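Local coordinates for protein LAR_0958 cell surface adhesin (Lactobacillus reuteri, PDB 4NG0) that sits on the bacterial cell surface as an adhesin and probably binds mucus through repeats with a ubiquitin-like beta-grasp fold, at residues Ala18-Pro22 / Thr23-Trp27. Residues are numbered along the deposited sequence; the frame is centred on the assembly and turned at random. Where two conformers were deposited one is given.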
loop_
_atom_site.group_PDB
_atom_site.type_symbol
_atom_site.label_atom_id
_atom_site.label_comp_id
_atom_site.label_asym_id
_atom_site.label_seq_id
_atom_site.Cartn_x
_atom_site.Cartn_y
_atom_site.Cartn_z
ATOM N N ALA A 18 -3.673 4.926 11.712
ATOM C CA ALA A 18 -2.998 3.710 11.266
ATOM C C ALA A 18 -1.654 4.005 10.616
ATOM O O ALA A 18 -1.501 4.999 9.910
ATOM C CB ALA A 18 -3.883 2.957 10.281
ATOM N N ASN A 19 -0.701 3.108 10.829
ATOM C CA ASN A 19 0.610 3.206 10.208
ATOM C C ASN A 19 0.751 2.157 9.117
ATOM O O ASN A 19 1.000 0.982 9.406
ATOM C CB ASN A 19 1.708 2.979 11.249
ATOM C CG ASN A 19 1.785 4.088 12.287
ATOM O OD1 ASN A 19 1.670 5.271 11.965
ATOM N ND2 ASN A 19 2.004 3.707 13.540
ATOM N N PHE A 20 0.591 2.587 7.871
ATOM C CA PHE A 20 0.769 1.705 6.730
ATOM C C PHE A 20 2.229 1.308 6.602
ATOM O O PHE A 20 3.120 2.161 6.669
ATOM C CB PHE A 20 0.305 2.415 5.460
ATOM C CG PHE A 20 0.761 1.754 4.191
ATOM C CD1 PHE A 20 0.170 0.575 3.764
ATOM C CD2 PHE A 20 1.760 2.323 3.410
ATOM C CE1 PHE A 20 0.577 -0.053 2.587
ATOM C CE2 PHE A 20 2.172 1.706 2.214
ATOM C CZ PHE A 20 1.581 0.518 1.806
ATOM N N GLU A 21 2.471 0.015 6.407
ATOM C CA GLU A 21 3.828 -0.514 6.267
ATOM C C GLU A 21 4.042 -1.067 4.858
ATOM O O GLU A 21 3.491 -2.100 4.505
ATOM C CB GLU A 21 4.062 -1.626 7.288
ATOM C CG GLU A 21 3.935 -1.203 8.751
ATOM C CD GLU A 21 5.095 -0.339 9.227
ATOM O OE1 GLU A 21 6.111 -0.235 8.502
ATOM O OE2 GLU A 21 4.986 0.243 10.329
ATOM N N PRO A 22 4.850 -0.381 4.036
ATOM C CA PRO A 22 5.011 -0.799 2.642
ATOM C C PRO A 22 5.645 -2.186 2.482
ATOM O O PRO A 22 5.452 -2.819 1.445
ATOM C CB PRO A 22 5.917 0.293 2.048
ATOM C CG PRO A 22 6.596 0.909 3.223
ATOM C CD PRO A 22 5.597 0.852 4.336
ATOM N N THR A 23 6.358 -2.669 3.492
ATOM C CA THR A 23 6.936 -4.014 3.387
ATOM C C THR A 23 5.902 -5.141 3.482
ATOM O O THR A 23 6.223 -6.299 3.230
ATOM C CB THR A 23 8.075 -4.256 4.418
ATOM O OG1 THR A 23 7.564 -4.121 5.745
ATOM C CG2 THR A 23 9.220 -3.270 4.201
ATOM N N THR A 24 4.665 -4.813 3.841
ATOM C CA THR A 24 3.594 -5.807 3.847
ATOM C C THR A 24 2.952 -5.946 2.469
ATOM O O THR A 24 2.142 -6.849 2.244
ATOM C CB THR A 24 2.484 -5.471 4.861
ATOM O OG1 THR A 24 1.882 -4.213 4.516
ATOM C CG2 THR A 24 3.032 -5.431 6.292
ATOM N N VAL A 25 3.291 -5.043 1.549
ATOM C CA VAL A 25 2.772 -5.132 0.183
ATOM C C VAL A 25 3.529 -6.234 -0.552
ATOM O O VAL A 25 4.758 -6.294 -0.497
ATOM C CB VAL A 25 2.913 -3.793 -0.575
ATOM C CG1 VAL A 25 2.400 -3.913 -1.997
ATOM C CG2 VAL A 25 2.173 -2.682 0.153
ATOM N N GLN A 26 2.785 -7.128 -1.200
ATOM C CA GLN A 26 3.376 -8.270 -1.874
ATOM C C GLN A 26 3.308 -8.057 -3.372
ATOM O O GLN A 26 2.252 -7.753 -3.930
ATOM C CB GLN A 26 2.622 -9.547 -1.494
ATOM C CG GLN A 26 2.546 -9.801 0.008
ATOM C CD GLN A 26 3.917 -9.907 0.640
ATOM O OE1 GLN A 26 4.799 -10.586 0.116
ATOM N NE2 GLN A 26 4.114 -9.211 1.756
ATOM N N TRP A 27 4.441 -8.237 -4.023
ATOM C CA TRP A 27 4.565 -7.939 -5.440
ATOM C C TRP A 27 4.755 -9.202 -6.250
ATOM O O TRP A 27 5.393 -10.158 -5.800
ATOM C CB TRP A 27 5.757 -7.004 -5.652
ATOM C CG TRP A 27 5.522 -5.632 -5.100
ATOM C CD1 TRP A 27 5.787 -5.193 -3.829
ATOM C CD2 TRP A 27 4.949 -4.524 -5.799
ATOM N NE1 TRP A 27 5.430 -3.869 -3.710
ATOM C CE2 TRP A 27 4.910 -3.437 -4.904
ATOM C CE3 TRP A 27 4.483 -4.338 -7.109
ATOM C CZ2 TRP A 27 4.409 -2.187 -5.270
ATOM C CZ3 TRP A 27 3.989 -3.090 -7.473
ATOM C CH2 TRP A 27 3.957 -2.034 -6.556
HETATM O O HOH W 1 7.180 -1.379 6.130
HETATM O O HOH W 2 5.933 -2.100 -1.383
#
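The carbonyl O of E21 takes two bonds from T24. The backbone N of T24 lies 3.0 Å from E21 O, above the carbonyl plane. The hydroxyl OG1 of T24 donates to E21 O at 2.7 Å, almost in line with the C=O bond (161° at the oxygen). With chi1 at 61°, OG1 is tucked over the T24 backbone and points back to E21. One residue on, V25 N bonds to P22 O at 3.1 Å. These successive i to i+3 backbone bonds close a short 3-10 turn. CG2 of V25 meets the edge of the F20 ring near its plane, 3.7 Å from CZ. F20 reaches there with CG anti to its backbone N (chi1 165°).

Two waters bridge along the turn. One donates to E21 OE1 and accepts from T23 N; the other donates to P22 O and accepts from W27 NE1. Q26 NE2 bonds to T24 O at 3.1 Å.

The hydroxyl of T24 also bonds to Y87 OH. F20 packs against F43 and edge-to-face with Y87. The turn packs against strands 83-92 and 43-45. It leads into 26-28, an outermost strand of this ubiquitin-like beta-grasp domain's mixed sheet, antiparallel to strand 3-12.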